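Local structure of Ps01740 (Pseudomonas sp. UW4, 5UIF) at residues 19-24 and 41-46. The protein probably catalyses hydrolytic dehalogenation, as a homologue of cis-3-chloroacrylic acid dehalogenase in the tautomerase superfamily. Numbering follows the deposited sequence.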
ATOM      1  N   SER A  19     -16.225  12.779   7.636  1.00 48.14           N
ATOM      2  CA  SER A  19     -15.773  14.140   7.370  1.00 47.29           C
ATOM      3  C   SER A  19     -14.540  14.156   6.474  1.00 45.17           C
ATOM      4  O   SER A  19     -14.478  14.911   5.504  1.00 44.91           O
ATOM      5  CB  SER A  19     -15.473  14.869   8.681  1.00 48.12           C
ATOM      6  OG  SER A  19     -16.629  14.952   9.496  1.00 50.53           O
ATOM      7  N   LEU A  20     -13.562  13.318   6.803  1.00 44.36           N
ATOM      8  CA  LEU A  20     -12.316  13.258   6.049  1.00 43.29           C
ATOM      9  C   LEU A  20     -12.535  12.756   4.625  1.00 44.14           C
ATOM     10  O   LEU A  20     -11.898  13.234   3.689  1.00 43.75           O
ATOM     11  CB  LEU A  20     -11.299  12.368   6.770  1.00 42.11           C
ATOM     12  CG  LEU A  20     -10.721  12.936   8.069  1.00 42.02           C
ATOM     13  CD1 LEU A  20      -9.902  11.885   8.803  1.00 41.49           C
ATOM     14  CD2 LEU A  20      -9.883  14.173   7.787  1.00 41.55           C
ATOM     15  N   ALA A  21     -13.442  11.795   4.466  1.00 45.57           N
ATOM     16  CA  ALA A  21     -13.750  11.250   3.148  1.00 46.13           C
ATOM     17  C   ALA A  21     -14.402  12.305   2.258  1.00 47.15           C
ATOM     18  O   ALA A  21     -14.071  12.424   1.078  1.00 47.25           O
ATOM     19  CB  ALA A  21     -14.652  10.035   3.274  1.00 47.05           C
ATOM     20  N   GLU A  22     -15.330  13.065   2.831  1.00 48.08           N
ATOM     21  CA  GLU A  22     -15.994  14.142   2.106  1.00 50.16           C
ATOM     22  C   GLU A  22     -15.017  15.265   1.780  1.00 49.97           C
ATOM     23  O   GLU A  22     -15.069  15.853   0.700  1.00 51.53           O
ATOM     24  CB  GLU A  22     -17.171  14.692   2.915  1.00 52.38           C
ATOM     25  CG  GLU A  22     -18.355  13.747   3.033  1.00 54.52           C
ATOM     26  CD  GLU A  22     -19.477  14.325   3.874  1.00 57.80           C
ATOM     27  OE1 GLU A  22     -19.186  15.133   4.781  1.00 58.51           O
ATOM     28  OE2 GLU A  22     -20.651  13.975   3.627  1.00 60.62           O
ATOM     29  N   SER A  23     -14.126  15.556   2.723  1.00 47.95           N
ATOM     30  CA  SER A  23     -13.151  16.628   2.559  1.00 46.61           C
ATOM     31  C   SER A  23     -12.137  16.298   1.469  1.00 45.03           C
ATOM     32  O   SER A  23     -11.898  17.107   0.574  1.00 45.50           O
ATOM     33  CB  SER A  23     -12.432  16.905   3.881  1.00 46.19           C
ATOM     34  OG  SER A  23     -11.454  17.918   3.723  1.00 46.03           O
ATOM     35  N   ILE A  24     -11.546  15.108   1.551  1.00 43.36           N
ATOM     36  CA  ILE A  24     -10.561  14.662   0.570  1.00 42.21           C
ATOM     37  C   ILE A  24     -11.155  14.632  -0.836  1.00 42.82           C
ATOM     38  O   ILE A  24     -10.521  15.067  -1.799  1.00 43.14           O
ATOM     39  CB  ILE A  24     -10.008  13.264   0.924  1.00 41.43           C
ATOM     40  CG1 ILE A  24      -9.132  13.341   2.176  1.00 41.22           C
ATOM     41  CG2 ILE A  24      -9.205  12.687  -0.234  1.00 41.08           C
ATOM     42  CD1 ILE A  24      -8.632  11.995   2.654  1.00 41.05           C
ATOM     43  N   VAL A  41     -12.049   6.521  -1.040  1.00 42.59           N
ATOM     44  CA  VAL A  41     -11.292   6.753   0.185  1.00 42.74           C
ATOM     45  C   VAL A  41     -11.397   5.558   1.128  1.00 43.50           C
ATOM     46  O   VAL A  41     -12.495   5.132   1.486  1.00 45.39           O
ATOM     47  CB  VAL A  41     -11.773   8.020   0.921  1.00 44.29           C
ATOM     48  CG1 VAL A  41     -10.929   8.265   2.164  1.00 44.47           C
ATOM     49  CG2 VAL A  41     -11.722   9.224  -0.007  1.00 43.83           C
ATOM     50  N   LEU A  42     -10.248   5.020   1.526  1.00 42.33           N
ATOM     51  CA  LEU A  42     -10.210   3.855   2.403  1.00 43.08           C
ATOM     52  C   LEU A  42      -9.569   4.188   3.747  1.00 44.76           C
ATOM     53  O   LEU A  42      -8.659   5.012   3.824  1.00 43.56           O
ATOM     54  CB  LEU A  42      -9.449   2.708   1.736  1.00 40.55           C
ATOM     55  CG  LEU A  42      -9.764   2.427   0.266  1.00 39.52           C
ATOM     56  CD1 LEU A  42      -8.905   1.282  -0.247  1.00 38.69           C
ATOM     57  CD2 LEU A  42     -11.243   2.127   0.068  1.00 40.95           C
ATOM     58  N   PHE A  43     -10.049   3.541   4.804  1.00 47.49           N
ATOM     59  CA  PHE A  43      -9.498   3.744   6.139  1.00 49.39           C
ATOM     60  C   PHE A  43      -9.024   2.430   6.750  1.00 50.50           C
ATOM     61  O   PHE A  43      -9.790   1.474   6.867  1.00 51.91           O
ATOM     62  CB  PHE A  43     -10.531   4.406   7.053  1.00 52.77           C
ATOM     63  CG  PHE A  43     -10.817   5.838   6.706  1.00 52.96           C
ATOM     64  CD1 PHE A  43     -11.833   6.161   5.822  1.00 53.26           C
ATOM     65  CD2 PHE A  43     -10.069   6.862   7.262  1.00 52.99           C
ATOM     66  CE1 PHE A  43     -12.097   7.478   5.500  1.00 54.05           C
ATOM     67  CE2 PHE A  43     -10.328   8.181   6.945  1.00 53.99           C
ATOM     68  CZ  PHE A  43     -11.344   8.490   6.063  1.00 54.51           C
ATOM     69  N   LYS A  44      -7.754   2.395   7.137  1.00 50.25           N
ATOM     70  CA  LYS A  44      -7.166   1.214   7.752  1.00 51.17           C
ATOM     71  C   LYS A  44      -6.551   1.558   9.103  1.00 51.77           C
ATOM     72  O   LYS A  44      -5.893   2.589   9.249  1.00 51.61           O
ATOM     73  CB  LYS A  44      -6.112   0.599   6.830  1.00 50.26           C
ATOM     74  CG  LYS A  44      -6.696  -0.133   5.635  1.00 52.51           C
ATOM     75  CD  LYS A  44      -5.687  -0.263   4.509  1.00 52.70           C
ATOM     76  CE  LYS A  44      -5.362   1.096   3.909  1.00 54.09           C
ATOM     77  NZ  LYS A  44      -4.298   1.007   2.873  1.00 55.09           N
ATOM     78  N   GLU A  45      -6.769   0.694  10.088  1.00 52.69           N
ATOM     79  CA  GLU A  45      -6.233   0.919  11.425  1.00 53.15           C
ATOM     80  C   GLU A  45      -5.077  -0.022  11.742  1.00 51.39           C
ATOM     81  O   GLU A  45      -5.068  -1.179  11.325  1.00 51.33           O
ATOM     82  CB  GLU A  45      -7.332   0.763  12.479  1.00 56.59           C
ATOM     83  CG  GLU A  45      -8.331   1.906  12.506  1.00 58.27           C
ATOM     84  CD  GLU A  45      -9.275   1.826  13.688  1.00 63.12           C
ATOM     85  OE1 GLU A  45      -9.407   0.729  14.272  1.00 64.90           O
ATOM     86  OE2 GLU A  45      -9.881   2.860  14.038  1.00 65.69           O
ATOM     87  N   LEU A  46      -4.102   0.492  12.483  1.00 50.04           N
ATOM     88  CA  LEU A  46      -2.959  -0.300  12.914  1.00 48.12           C
ATOM     89  C   LEU A  46      -3.120  -0.715  14.370  1.00 50.46           C
ATOM     90  O   LEU A  46      -3.628   0.052  15.188  1.00 52.50           O
ATOM     91  CB  LEU A  46      -1.659   0.487  12.732  1.00 45.42           C
ATOM     92  CG  LEU A  46      -1.327   0.940  11.309  1.00 42.65           C
ATOM     93  CD1 LEU A  46      -0.177   1.933  11.318  1.00 41.31           C
ATOM     94  CD2 LEU A  46      -0.994  -0.257  10.436  1.00 41.23           C
TER
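The beta-alpha-beta unit of strand 2-8, helix 14-32 and strand 40-46, characteristic of the tautomerase superfamily, is packed here by L20, A21 and I24 of the helix against V41 and F43. The two short axes run roughly antiparallel, at 145°, and approach to 9.1 Å; the side-chain contacts are apolar and no hydrogen bond crosses between the two segments. F43 reaches the helix with the edge of its ring: CZ lies 3.9 Å from CB of L20, and A21 N also sits at this edge, near the ring plane. With CG anti to its own carbonyl carbon (chi1 -70°), F43 sends the ring from the strand to the helix, where it meets the L20 side chain at about a right angle; L20 CD1 lies just outside the ring edge, 4.2 Å from CE2. The methyl of A21 touches both strand residues, with its CB 4.2 Å from CB of V41 and 4.2 Å from CE1 of F43. One turn on, I24 meets V41 branch to branch, CG2 to CG2 at 4.3 Å. That same V41 branch also approaches the carbonyl O of A21, which accepts a hydrogen bond from T25 OG1. All five residues are buried. L20 continues onto V86, Y87 and V90 of helix 73-91, while I24 reaches Y3 and F43 reaches C5 on strand 2-8, which runs parallel to strand 40-46. Beyond the outer edge of strand 40-46, V41 and L42 pair antiparallel with a strand of a neighbouring subunit, which carries the sheet across the trimer interface.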